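Local coordinates for protein Non-ribosomal peptide synthetase (Streptomyces halstedii, PDB 3WV4) that is the N-terminal part of a non-ribosomal peptide synthetase and has the fold of the AMP-binding enzymes of the ANL clan, at residues G95-V100 and Y401-E406; R135-D140 and L198-G203; S276-G281 and R300-G305; M294-I299 and I324-S329. All blocks are in the same frame, centred on the assembly; numbering follows the deposited sequence.

Interaction 1: residues G95-V100 and Y401-E406; sequences GERIVV and YWRAPE
R97 and W402 make the broadest part of this contact, flat group against flat group. The arginine chain is bent at chi2 (70°) and chi3, which swings its end over to the indole. W402 CZ2 then lies over one face of the guanidinium, near its rim, 3.5 Å from R97 NE. The two planes are tilted by 43°, an oblique overlap rather than a parallel stack, and R97 CD also rests on the ring, 3.8 Å from W402 CH2.

R403 wraps back over its neighbour within the turn, its CG sitting over the centre of one indole face.

Charge enters where R97 NH2 approaches R403 NH2 to 3.4 Å. Both are donors, so no bond joins them, but the carboxylate of D142 probably offsets the two charges: it forms a salt bridge with R403 NH1 and a long, weak ion pair with R97 NH2.

Hydrogen bonds fix the polar ends in place. R97 NH1 reaches back to G95 O (2.9 Å), R97 NE is bound to A141 O, and W402 NE1 to D140 O.

The type II turn from Y401 to A404, with A404 as N-cap of helix 405-411, carries W402 and R403 to this surface. W402 packs on L195, L198 and Y200 of strand 195-200, while R97, on strand 97-101 of a parallel sheet, lies against V121 and V123 of strand 121-124.

Interaction 2: residues R135-D140 and L198-G203; sequences RSVIAD and LIYTSG
The Y200 ring is approached in two quite different ways. V137 CG1 stands over one face, 3.6 Å from the ring centroid and only 8° off the normal, a nearly central CH-pi contact. D140 OD2 comes instead to the edge, near the ring plane, and accepts a short hydrogen bond of 2.6 Å from Y200 OH. The carboxylate stands almost upright to the ring, their planes 82° apart, and OD2 offers the anti lone pair, the one facing away from OD1.

The helix sets up both approaches. V137 and D140 lie three residues apart on helix 131-141 and thus on roughly the same flank, and with CG anti to the backbone N (chi1 -172°) the aspartate reaches the hydroxyl. Y200 closes strand 195-200, which pairs antiparallel with strand 210-214. Together with T201, S202 and G203 it opens the Gly/Ser/Thr-rich signature loop of the AMP-binding family, and this contact joins helix 131-141 to the strand end from which that loop departs.

On the strand side Y200 also packs on A210 and V123, and on the helix side S136 touches P208.

Interaction 3: residues S276-G281 and R300-G305; sequences SLRESG and RRDPEG
R278 and G305 come within 7.0 Å, CA to CA, where the last turn of helix 273-280, closed by a Schellman motif at G281, faces a type I beta turn running from D302 to G305.

One side chain does nearly all the work. R278 leaves the helix with CG anti to the backbone N (chi1 173°) and bends at chi3, presenting one side of its guanidinium to the turn. Two nitrogens grip a single atom side-on: R278 NE donates to G305 O at 2.9 Å and R278 NH2 to the same oxygen at 3.1 Å, the latter in the carbonyl plane on a lone pair. R278 NH2 also forms a salt bridge with D302 OD2, 2.6 Å away; the oxygen lies in the guanidinium plane, yet R278 NH2 meets OD2 from above the carboxylate plane, 39° out of it.

The topology is that of a beta-alpha-beta crossover. The turn belongs to the loop that leads from helix 289-300 into strand 311-314, which runs parallel to strand 284-287, and helix 273-280 precedes the first of these strands. R278 therefore ties the return loop of the crossover to the helix ahead of it.

E304 covers one guanidinium face, its CB 3.6 Å from R278 CZ. Its carboxylate stacks at 26° to the guanidinium, with OE1 a long 4.0 Å from R278 NH1 and well out of plane, contributing charge but no hydrogen bond. D302 is itself braced within the turn: OD1 accepts from E304 N at 3.1 Å, an Asx turn that steadies the carboxylate facing R278.

Interaction 4: residues M294-I299 and I324-S329; sequences MLTTLI and IDALRS
T296 and A326 face each other where segments 294-299 and 324-329 come nearest, CA to CA. Both belong to an alpha/beta layer, in which helix 289-300 links parallel strands 284-287 and 311-314, and helix 321-330 links 311-314 to 335-340. The short helical segments cross at 45° with their axes 9.4 Å apart, and the CA atoms of T296 and A326 are separated by 6.0 Å, close enough for small side chains to fill the crossing.

T296 turns its methyl to the neighbouring helix, CG2 lying anti to the carbonyl carbon. Both CB atoms point across the interface, and the A326 methyl rests against the flank of the threonine: A326 CB lies alongside the T296 CB-CG2 bond, 3.5 Å from CG2 and 3.8 Å from T296 CB.

L327 behaves differently. It leaves its helix beside the contact rather than straight into it, and its branch then reaches over to T296: L327 CD2 lies 3.9 Å from T296 CG2, so T296 CG2 touches both A326 CB and L327 CD2. The same CD2 makes a looser contact with L295 CD2 at 4.5 Å. Toward the sheet, L295 and L327 both touch F312 of strand 311-314, so the two helices share an aromatic floor.

The threonine hydroxyl serves its own helix instead of the interface, T296 OG1 being hydrogen-bonded to S293 O one turn earlier.

In the fold
The four contacts form two pairs on a single chain, interaction 1 lying about 40 Å from interaction 4, centre to centre. Interactions 1 and 2 meet at W402, and along the chain interaction 2 is nested inside the loop that interaction 1 closes. Interactions 3 and 4 both draw on helix 289-300 and its exit loop: I299 CD1 packs on G305 CA, and L277 on L295. Chemistry follows depth in each pair. Surface interactions 1 and 3 each centre on an arginine, laid against an indole in one and anchored by a carbonyl and carboxylates in the other. The partly buried interactions 2 and 4 rely on methyl groups, with one tyrosine-aspartate bond in interaction 2 and purely apolar packing in interaction 4.

Interaction 1: residues G95-V100 and Y401-E406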
loop_
_atom_site.group_PDB
_atom_site.type_symbol
_atom_site.label_atom_id
_atom_site.label_comp_id
_atom_site.label_asym_id
_atom_site.label_seq_id
_atom_site.Cartn_x
_atom_site.Cartn_y
_atom_site.Cartn_z
ATOM N N GLY A 95 2.174 -8.311 18.536
ATOM C CA GLY A 95 1.920 -6.926 18.945
ATOM C C GLY A 95 3.144 -6.048 18.922
ATOM O O GLY A 95 3.033 -4.833 18.931
ATOM N N GLU A 96 4.321 -6.662 18.866
ATOM C CA GLU A 96 5.579 -5.902 18.889
ATOM C C GLU A 96 5.870 -5.430 17.487
ATOM O O GLU A 96 5.405 -6.045 16.514
ATOM C CB GLU A 96 6.723 -6.752 19.455
ATOM C CG GLU A 96 6.467 -7.183 20.911
ATOM C CD GLU A 96 7.703 -7.751 21.604
ATOM O OE1 GLU A 96 8.346 -8.680 21.047
ATOM O OE2 GLU A 96 8.038 -7.250 22.705
ATOM N N ARG A 97 6.638 -4.344 17.381
ATOM C CA ARG A 97 6.938 -3.738 16.105
ATOM C C ARG A 97 8.316 -4.144 15.598
ATOM O O ARG A 97 9.243 -4.389 16.392
ATOM C CB ARG A 97 6.888 -2.197 16.174
ATOM C CG ARG A 97 5.510 -1.526 16.203
ATOM C CD ARG A 97 4.766 -1.745 17.505
ATOM N NE ARG A 97 5.549 -1.279 18.660
ATOM C CZ ARG A 97 5.406 -1.728 19.896
ATOM N NH1 ARG A 97 4.489 -2.625 20.163
ATOM N NH2 ARG A 97 6.167 -1.244 20.875
ATOM N N ILE A 98 8.447 -4.171 14.266
ATOM C CA ILE A 98 9.741 -4.185 13.615
ATOM C C ILE A 98 9.772 -3.067 12.591
ATOM O O ILE A 98 8.812 -2.860 11.861
ATOM C CB ILE A 98 10.076 -5.526 12.960
ATOM C CG1 ILE A 98 9.153 -5.855 11.784
ATOM C CG2 ILE A 98 9.989 -6.629 14.000
ATOM C CD1 ILE A 98 9.540 -7.150 11.087
ATOM N N VAL A 99 10.868 -2.335 12.587
ATOM C CA VAL A 99 11.102 -1.318 11.614
ATOM C C VAL A 99 11.980 -1.831 10.499
ATOM O O VAL A 99 13.020 -2.465 10.749
ATOM C CB VAL A 99 11.841 -0.116 12.238
ATOM C CG1 VAL A 99 12.363 0.785 11.139
ATOM C CG2 VAL A 99 10.891 0.679 13.112
ATOM N N VAL A 100 11.590 -1.505 9.277
ATOM C CA VAL A 100 12.119 -2.132 8.109
ATOM C C VAL A 100 12.387 -1.031 7.116
ATOM O O VAL A 100 11.458 -0.272 6.769
ATOM C CB VAL A 100 11.076 -3.117 7.524
ATOM C CG1 VAL A 100 11.617 -3.765 6.282
ATOM C CG2 VAL A 100 10.710 -4.174 8.552
ATOM N N TYR A 401 -3.934 7.196 15.134
ATOM C CA TYR A 401 -2.509 7.352 15.043
ATOM C C TYR A 401 -1.843 6.589 16.169
ATOM O O TYR A 401 -2.384 6.510 17.260
ATOM C CB TYR A 401 -2.130 8.830 15.111
ATOM C CG TYR A 401 -2.807 9.655 14.039
ATOM C CD1 TYR A 401 -2.491 9.474 12.698
ATOM C CD2 TYR A 401 -3.780 10.584 14.358
ATOM C CE1 TYR A 401 -3.107 10.223 11.705
ATOM C CE2 TYR A 401 -4.406 11.346 13.377
ATOM C CZ TYR A 401 -4.065 11.163 12.045
ATOM O OH TYR A 401 -4.711 11.897 11.046
ATOM N N TRP A 402 -0.668 6.030 15.920
ATOM C CA TRP A 402 -0.006 5.211 16.907
ATOM C C TRP A 402 0.384 6.058 18.165
ATOM O O TRP A 402 1.105 7.049 18.045
ATOM C CB TRP A 402 1.215 4.597 16.251
ATOM C CG TRP A 402 2.168 3.896 17.144
ATOM C CD1 TRP A 402 3.438 4.289 17.439
ATOM C CD2 TRP A 402 1.950 2.680 17.841
ATOM N NE1 TRP A 402 4.050 3.369 18.252
ATOM C CE2 TRP A 402 3.140 2.390 18.549
ATOM C CE3 TRP A 402 0.879 1.779 17.916
ATOM C CZ2 TRP A 402 3.289 1.251 19.333
ATOM C CZ3 TRP A 402 1.021 0.631 18.727
ATOM C CH2 TRP A 402 2.223 0.389 19.426
ATOM N N ARG A 403 -0.141 5.655 19.335
ATOM C CA ARG A 403 0.173 6.257 20.641
ATOM C C ARG A 403 0.058 7.781 20.675
ATOM O O ARG A 403 0.915 8.468 21.237
ATOM C CB ARG A 403 1.572 5.836 21.092
ATOM C CG ARG A 403 1.673 4.339 21.299
ATOM C CD ARG A 403 2.954 3.959 22.002
ATOM N NE ARG A 403 3.010 2.532 22.301
ATOM C CZ ARG A 403 4.118 1.878 22.625
ATOM N NH1 ARG A 403 5.291 2.495 22.681
ATOM N NH2 ARG A 403 4.054 0.599 22.877
ATOM N N ALA A 404 -1.002 8.297 20.076
ATOM C CA ALA A 404 -1.234 9.729 20.043
ATOM C C ALA A 404 -2.733 9.969 20.163
ATOM O O ALA A 404 -3.357 10.393 19.210
ATOM C CB ALA A 404 -0.688 10.321 18.753
ATOM N N PRO A 405 -3.320 9.674 21.340
ATOM C CA PRO A 405 -4.793 9.757 21.500
ATOM C C PRO A 405 -5.381 11.148 21.196
ATOM O O PRO A 405 -6.455 11.260 20.629
ATOM C CB PRO A 405 -5.016 9.397 22.981
ATOM C CG PRO A 405 -3.759 8.722 23.429
ATOM C CD PRO A 405 -2.647 9.314 22.600
ATOM N N GLU A 406 -4.656 12.186 21.569
ATOM C CA GLU A 406 -5.129 13.561 21.430
ATOM C C GLU A 406 -5.329 13.909 19.963
ATOM O O GLU A 406 -6.427 14.314 19.541
ATOM C CB GLU A 406 -4.104 14.517 22.067
ATOM C CG GLU A 406 -4.478 15.977 22.098
ATOM C CD GLU A 406 -5.302 16.338 23.321
ATOM O OE1 GLU A 406 -6.371 15.717 23.530
ATOM O OE2 GLU A 406 -4.886 17.244 24.075
#

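Interaction 2: residues R135-D140 and L198-G203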
loop_
_atom_site.group_PDB
_atom_site.type_symbol
_atom_site.label_atom_id
_atom_site.label_comp_id
_atom_site.label_asym_id
_atom_site.label_seq_id
_atom_site.Cartn_x
_atom_site.Cartn_y
_atom_site.Cartn_z
ATOM N N ARG A 135 15.838 8.680 14.132
ATOM C CA ARG A 135 15.772 8.497 15.578
ATOM C C ARG A 135 14.378 8.760 16.120
ATOM O O ARG A 135 13.926 8.033 16.986
ATOM C CB ARG A 135 16.834 9.319 16.375
ATOM C CG ARG A 135 16.655 10.812 16.416
ATOM C CD ARG A 135 17.558 11.435 17.504
ATOM N NE ARG A 135 18.739 10.598 17.752
ATOM C CZ ARG A 135 19.921 10.745 17.153
ATOM N NH1 ARG A 135 20.131 11.714 16.257
ATOM N NH2 ARG A 135 20.911 9.930 17.488
ATOM N N SER A 136 13.733 9.832 15.666
ATOM C CA SER A 136 12.395 10.221 16.148
ATOM C C SER A 136 11.344 9.155 15.795
ATOM O O SER A 136 10.558 8.728 16.635
ATOM C CB SER A 136 12.003 11.573 15.519
ATOM O OG SER A 136 10.652 11.880 15.781
ATOM N N VAL A 137 11.362 8.728 14.542
ATOM C CA VAL A 137 10.356 7.792 14.021
ATOM C C VAL A 137 10.557 6.423 14.683
ATOM O O VAL A 137 9.606 5.830 15.210
ATOM C CB VAL A 137 10.425 7.722 12.477
ATOM C CG1 VAL A 137 9.582 6.579 11.927
ATOM C CG2 VAL A 137 9.931 9.033 11.884
ATOM N N ILE A 138 11.807 5.975 14.752
ATOM C CA ILE A 138 12.106 4.693 15.359
ATOM C C ILE A 138 11.701 4.648 16.814
ATOM O O ILE A 138 11.040 3.704 17.240
ATOM C CB ILE A 138 13.588 4.335 15.186
ATOM C CG1 ILE A 138 13.831 4.104 13.697
ATOM C CG2 ILE A 138 13.978 3.128 16.040
ATOM C CD1 ILE A 138 15.220 3.660 13.340
ATOM N N ALA A 139 12.053 5.689 17.577
ATOM C CA ALA A 139 11.619 5.794 18.975
ATOM C C ALA A 139 10.100 5.913 19.067
ATOM O O ALA A 139 9.493 5.353 19.964
ATOM C CB ALA A 139 12.274 7.003 19.681
ATOM N N ASP A 140 9.461 6.645 18.181
ATOM C CA ASP A 140 7.984 6.662 18.253
ATOM C C ASP A 140 7.418 5.224 18.003
ATOM O O ASP A 140 6.520 4.771 18.711
ATOM C CB ASP A 140 7.391 7.635 17.261
ATOM C CG ASP A 140 5.883 7.800 17.449
ATOM O OD1 ASP A 140 5.539 8.450 18.438
ATOM O OD2 ASP A 140 5.067 7.267 16.629
ATOM N N LEU A 198 2.182 0.065 10.678
ATOM C CA LEU A 198 2.211 1.485 11.020
ATOM C C LEU A 198 2.725 2.232 9.845
ATOM O O LEU A 198 3.810 1.948 9.343
ATOM C CB LEU A 198 3.147 1.819 12.211
ATOM C CG LEU A 198 2.886 1.153 13.568
ATOM C CD1 LEU A 198 3.748 1.808 14.641
ATOM C CD2 LEU A 198 1.406 1.206 13.979
ATOM N N ILE A 199 1.964 3.195 9.394
ATOM C CA ILE A 199 2.391 3.969 8.244
ATOM C C ILE A 199 2.703 5.359 8.698
ATOM O O ILE A 199 1.777 6.114 9.027
ATOM C CB ILE A 199 1.293 4.087 7.206
ATOM C CG1 ILE A 199 0.922 2.732 6.624
ATOM C CG2 ILE A 199 1.717 5.041 6.094
ATOM C CD1 ILE A 199 2.000 2.168 5.703
ATOM N N TYR A 200 3.984 5.734 8.688
ATOM C CA TYR A 200 4.359 7.072 9.132
ATOM C C TYR A 200 4.032 8.067 8.045
ATOM O O TYR A 200 4.532 7.946 6.954
ATOM C CB TYR A 200 5.839 7.094 9.573
ATOM C CG TYR A 200 5.942 6.671 11.006
ATOM C CD1 TYR A 200 5.785 7.594 12.026
ATOM C CD2 TYR A 200 6.113 5.334 11.366
ATOM C CE1 TYR A 200 5.849 7.201 13.364
ATOM C CE2 TYR A 200 6.160 4.943 12.686
ATOM C CZ TYR A 200 6.048 5.888 13.690
ATOM O OH TYR A 200 6.059 5.519 15.010
ATOM N N THR A 201 3.174 9.031 8.335
ATOM C CA THR A 201 2.834 10.135 7.385
ATOM C C THR A 201 3.586 11.485 7.667
ATOM O O THR A 201 3.659 12.370 6.829
ATOM C CB THR A 201 1.331 10.447 7.487
ATOM O OG1 THR A 201 1.016 10.763 8.854
ATOM C CG2 THR A 201 0.531 9.225 7.070
ATOM N N SER A 202 4.196 11.610 8.828
ATOM C CA SER A 202 4.894 12.863 9.180
ATOM C C SER A 202 6.245 13.065 8.468
ATOM O O SER A 202 7.061 12.183 8.356
ATOM C CB SER A 202 5.120 12.866 10.657
ATOM O OG SER A 202 5.633 11.635 11.078
ATOM N N GLY A 203 6.468 14.277 8.000
ATOM C CA GLY A 203 7.734 14.639 7.378
ATOM C C GLY A 203 8.799 14.993 8.424
ATOM O O GLY A 203 8.568 14.973 9.658
#

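Interaction 3: residues S276-G281 and R300-G305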
loop_
_atom_site.group_PDB
_atom_site.type_symbol
_atom_site.label_atom_id
_atom_site.label_comp_id
_atom_site.label_asym_id
_atom_site.label_seq_id
_atom_site.Cartn_x
_atom_site.Cartn_y
_atom_site.Cartn_z
ATOM N N SER A 276 10.904 -1.723 -20.528
ATOM C CA SER A 276 10.557 -2.524 -19.358
ATOM C C SER A 276 9.058 -2.873 -19.336
ATOM O O SER A 276 8.681 -4.008 -19.063
ATOM C CB SER A 276 10.946 -1.785 -18.078
ATOM O OG SER A 276 12.054 -0.936 -18.324
ATOM N N LEU A 277 8.208 -1.891 -19.601
ATOM C CA LEU A 277 6.788 -2.132 -19.560
ATOM C C LEU A 277 6.375 -3.166 -20.558
ATOM O O LEU A 277 5.664 -4.105 -20.211
ATOM C CB LEU A 277 6.006 -0.850 -19.816
ATOM C CG LEU A 277 6.159 0.117 -18.631
ATOM C CD1 LEU A 277 5.724 1.537 -19.004
ATOM C CD2 LEU A 277 5.262 -0.377 -17.513
ATOM N N ARG A 278 6.801 -2.967 -21.794
ATOM C CA ARG A 278 6.452 -3.856 -22.899
ATOM C C ARG A 278 6.985 -5.256 -22.667
ATOM O O ARG A 278 6.258 -6.256 -22.792
ATOM C CB ARG A 278 6.943 -3.284 -24.246
ATOM C CG ARG A 278 6.781 -4.236 -25.457
ATOM C CD ARG A 278 7.552 -3.783 -26.703
ATOM N NE ARG A 278 7.681 -2.323 -26.695
ATOM C CZ ARG A 278 8.827 -1.644 -26.663
ATOM N NH1 ARG A 278 10.012 -2.254 -26.699
ATOM N NH2 ARG A 278 8.769 -0.322 -26.630
ATOM N N GLU A 279 8.262 -5.336 -22.338
ATOM C CA GLU A 279 8.904 -6.619 -22.144
ATOM C C GLU A 279 8.388 -7.374 -20.924
ATOM O O GLU A 279 8.499 -8.579 -20.880
ATOM C CB GLU A 279 10.435 -6.444 -22.091
ATOM C CG GLU A 279 10.983 -6.028 -23.459
ATOM C CD GLU A 279 12.508 -6.011 -23.537
ATOM O OE1 GLU A 279 13.153 -6.346 -22.516
ATOM O OE2 GLU A 279 13.049 -5.671 -24.629
ATOM N N SER A 280 7.846 -6.677 -19.920
ATOM C CA SER A 280 7.267 -7.367 -18.746
ATOM C C SER A 280 5.845 -7.807 -19.075
ATOM O O SER A 280 5.251 -8.579 -18.377
ATOM C CB SER A 280 7.320 -6.438 -17.536
ATOM O OG SER A 280 6.520 -5.279 -17.749
ATOM N N GLY A 281 5.266 -7.321 -20.153
ATOM C CA GLY A 281 3.890 -7.711 -20.427
ATOM C C GLY A 281 2.959 -6.898 -19.498
ATOM O O GLY A 281 1.806 -7.259 -19.327
ATOM N N ARG A 300 7.136 8.942 -27.115
ATOM C CA ARG A 300 7.499 9.590 -28.372
ATOM C C ARG A 300 8.803 9.026 -28.930
ATOM O O ARG A 300 8.970 8.904 -30.132
ATOM C CB ARG A 300 7.655 11.106 -28.157
ATOM C CG ARG A 300 6.337 11.882 -28.148
ATOM C CD ARG A 300 6.466 13.333 -27.663
ATOM N NE ARG A 300 7.811 13.890 -27.850
ATOM C CZ ARG A 300 8.317 14.339 -29.010
ATOM N NH1 ARG A 300 7.605 14.329 -30.140
ATOM N NH2 ARG A 300 9.558 14.811 -29.044
ATOM N N ARG A 301 9.729 8.681 -28.049
ATOM C CA ARG A 301 10.993 8.066 -28.477
ATOM C C ARG A 301 10.860 6.562 -28.806
ATOM O O ARG A 301 11.836 5.963 -29.246
ATOM C CB ARG A 301 12.101 8.273 -27.419
ATOM C CG ARG A 301 12.532 9.729 -27.202
ATOM C CD ARG A 301 13.892 10.078 -27.836
ATOM N NE ARG A 301 13.990 9.781 -29.277
ATOM C CZ ARG A 301 13.405 10.478 -30.258
ATOM N NH1 ARG A 301 12.644 11.545 -29.995
ATOM N NH2 ARG A 301 13.568 10.095 -31.525
ATOM N N ASP A 302 9.676 5.960 -28.618
ATOM C CA ASP A 302 9.536 4.519 -28.814
ATOM C C ASP A 302 8.185 4.103 -29.444
ATOM O O ASP A 302 7.202 3.858 -28.724
ATOM C CB ASP A 302 9.781 3.810 -27.469
ATOM C CG ASP A 302 9.881 2.293 -27.604
ATOM O OD1 ASP A 302 9.403 1.744 -28.624
ATOM O OD2 ASP A 302 10.407 1.644 -26.679
ATOM N N PRO A 303 8.151 3.960 -30.792
ATOM C CA PRO A 303 6.904 3.659 -31.529
ATOM C C PRO A 303 6.381 2.194 -31.403
ATOM O O PRO A 303 5.320 1.869 -31.947
ATOM C CB PRO A 303 7.285 3.988 -32.979
ATOM C CG PRO A 303 8.741 3.636 -33.052
ATOM C CD PRO A 303 9.329 3.859 -31.681
ATOM N N GLU A 304 7.108 1.338 -30.689
ATOM C CA GLU A 304 6.652 -0.034 -30.398
ATOM C C GLU A 304 5.658 -0.070 -29.252
ATOM O O GLU A 304 4.975 -1.067 -29.087
ATOM C CB GLU A 304 7.828 -0.949 -30.043
ATOM C CG GLU A 304 8.356 -1.692 -31.244
ATOM C CD GLU A 304 9.577 -2.513 -30.902
ATOM O OE1 GLU A 304 9.422 -3.633 -30.391
ATOM O OE2 GLU A 304 10.687 -2.003 -31.115
ATOM N N GLY A 305 5.643 1.002 -28.449
ATOM C CA GLY A 305 4.654 1.215 -27.381
ATOM C C GLY A 305 4.705 0.223 -26.230
ATOM O O GLY A 305 5.750 -0.333 -25.890
#

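Interaction 4: residues M294-I299 and I324-S329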
loop_
_atom_site.group_PDB
_atom_site.type_symbol
_atom_site.label_atom_id
_atom_site.label_comp_id
_atom_site.label_asym_id
_atom_site.label_seq_id
_atom_site.Cartn_x
_atom_site.Cartn_y
_atom_site.Cartn_z
ATOM N N MET A 294 6.663 11.762 -17.509
ATOM C CA MET A 294 7.880 11.084 -17.959
ATOM C C MET A 294 7.527 9.979 -18.972
ATOM O O MET A 294 8.195 9.847 -20.007
ATOM C CB MET A 294 8.618 10.480 -16.775
ATOM C CG MET A 294 10.090 10.126 -16.997
ATOM S SD MET A 294 10.781 8.944 -15.778
ATOM C CE MET A 294 10.129 9.538 -14.199
ATOM N N LEU A 295 6.491 9.186 -18.666
ATOM C CA LEU A 295 6.057 8.133 -19.575
ATOM C C LEU A 295 5.561 8.650 -20.951
ATOM O O LEU A 295 5.834 8.056 -21.978
ATOM C CB LEU A 295 4.962 7.255 -18.931
ATOM C CG LEU A 295 4.515 5.980 -19.722
ATOM C CD1 LEU A 295 5.673 5.231 -20.367
ATOM C CD2 LEU A 295 3.680 4.970 -18.934
ATOM N N THR A 296 4.827 9.743 -20.968
ATOM C CA THR A 296 4.330 10.298 -22.231
ATOM C C THR A 296 5.481 10.924 -23.068
ATOM O O THR A 296 5.528 10.765 -24.289
ATOM C CB THR A 296 3.273 11.351 -21.949
ATOM O OG1 THR A 296 3.819 12.317 -21.051
ATOM C CG2 THR A 296 2.016 10.697 -21.302
ATOM N N THR A 297 6.403 11.600 -22.386
ATOM C CA THR A 297 7.663 12.098 -22.947
ATOM C C THR A 297 8.517 10.945 -23.565
ATOM O O THR A 297 8.947 11.045 -24.729
ATOM C CB THR A 297 8.411 12.864 -21.833
ATOM O OG1 THR A 297 7.610 13.987 -21.444
ATOM C CG2 THR A 297 9.786 13.344 -22.256
ATOM N N LEU A 298 8.676 9.841 -22.819
ATOM C CA LEU A 298 9.461 8.682 -23.293
ATOM C C LEU A 298 8.835 7.925 -24.476
ATOM O O LEU A 298 9.543 7.310 -25.291
ATOM C CB LEU A 298 9.737 7.664 -22.180
ATOM C CG LEU A 298 10.804 7.855 -21.114
ATOM C CD1 LEU A 298 11.087 9.298 -20.787
ATOM C CD2 LEU A 298 10.428 7.093 -19.844
ATOM N N ILE A 299 7.515 7.949 -24.559
ATOM C CA ILE A 299 6.815 7.109 -25.544
ATOM C C ILE A 299 6.994 7.621 -26.972
ATOM O O ILE A 299 7.046 6.817 -27.897
ATOM C CB ILE A 299 5.326 6.920 -25.181
ATOM C CG1 ILE A 299 4.775 5.651 -25.839
ATOM C CG2 ILE A 299 4.505 8.143 -25.530
ATOM C CD1 ILE A 299 5.337 4.364 -25.294
ATOM N N ILE A 324 -3.423 13.250 -19.358
ATOM C CA ILE A 324 -4.453 12.260 -19.584
ATOM C C ILE A 324 -4.544 11.948 -21.057
ATOM O O ILE A 324 -4.513 10.787 -21.450
ATOM C CB ILE A 324 -5.825 12.716 -19.049
ATOM C CG1 ILE A 324 -5.758 12.905 -17.523
ATOM C CG2 ILE A 324 -6.907 11.695 -19.388
ATOM C CD1 ILE A 324 -6.937 13.726 -16.991
ATOM N N ASP A 325 -4.608 12.997 -21.862
ATOM C CA ASP A 325 -4.779 12.888 -23.295
ATOM C C ASP A 325 -3.588 12.168 -23.891
ATOM O O ASP A 325 -3.748 11.283 -24.751
ATOM C CB ASP A 325 -4.935 14.268 -23.942
ATOM C CG ASP A 325 -6.272 14.971 -23.589
ATOM O OD1 ASP A 325 -7.243 14.317 -23.108
ATOM O OD2 ASP A 325 -6.328 16.222 -23.768
ATOM N N ALA A 326 -2.401 12.513 -23.408
ATOM C CA ALA A 326 -1.186 11.965 -23.971
ATOM C C ALA A 326 -1.101 10.463 -23.694
ATOM O O ALA A 326 -0.616 9.694 -24.514
ATOM C CB ALA A 326 -0.011 12.669 -23.378
ATOM N N LEU A 327 -1.580 10.056 -22.522
ATOM C CA LEU A 327 -1.532 8.672 -22.152
ATOM C C LEU A 327 -2.495 7.898 -23.030
ATOM O O LEU A 327 -2.197 6.786 -23.445
ATOM C CB LEU A 327 -1.977 8.477 -20.714
ATOM C CG LEU A 327 -0.985 8.714 -19.591
ATOM C CD1 LEU A 327 -1.796 8.672 -18.304
ATOM C CD2 LEU A 327 0.206 7.746 -19.575
ATOM N N ARG A 328 -3.663 8.481 -23.267
ATOM C CA ARG A 328 -4.684 7.787 -24.038
ATOM C C ARG A 328 -4.256 7.632 -25.487
ATOM O O ARG A 328 -4.523 6.611 -26.117
ATOM C CB ARG A 328 -6.013 8.493 -23.942
ATOM C CG ARG A 328 -6.752 8.138 -22.682
ATOM C CD ARG A 328 -8.033 8.934 -22.573
ATOM N NE ARG A 328 -8.695 8.621 -21.317
ATOM C CZ ARG A 328 -9.360 9.503 -20.568
ATOM N NH1 ARG A 328 -9.427 10.761 -20.939
ATOM N NH2 ARG A 328 -9.969 9.123 -19.429
ATOM N N SER A 329 -3.546 8.651 -25.980
ATOM C CA SER A 329 -3.030 8.636 -27.316
ATOM C C SER A 329 -1.926 7.562 -27.490
ATOM O O SER A 329 -1.924 6.836 -28.465
ATOM C CB SER A 329 -2.524 10.043 -27.657
ATOM O OG SER A 329 -2.055 10.126 -28.973
#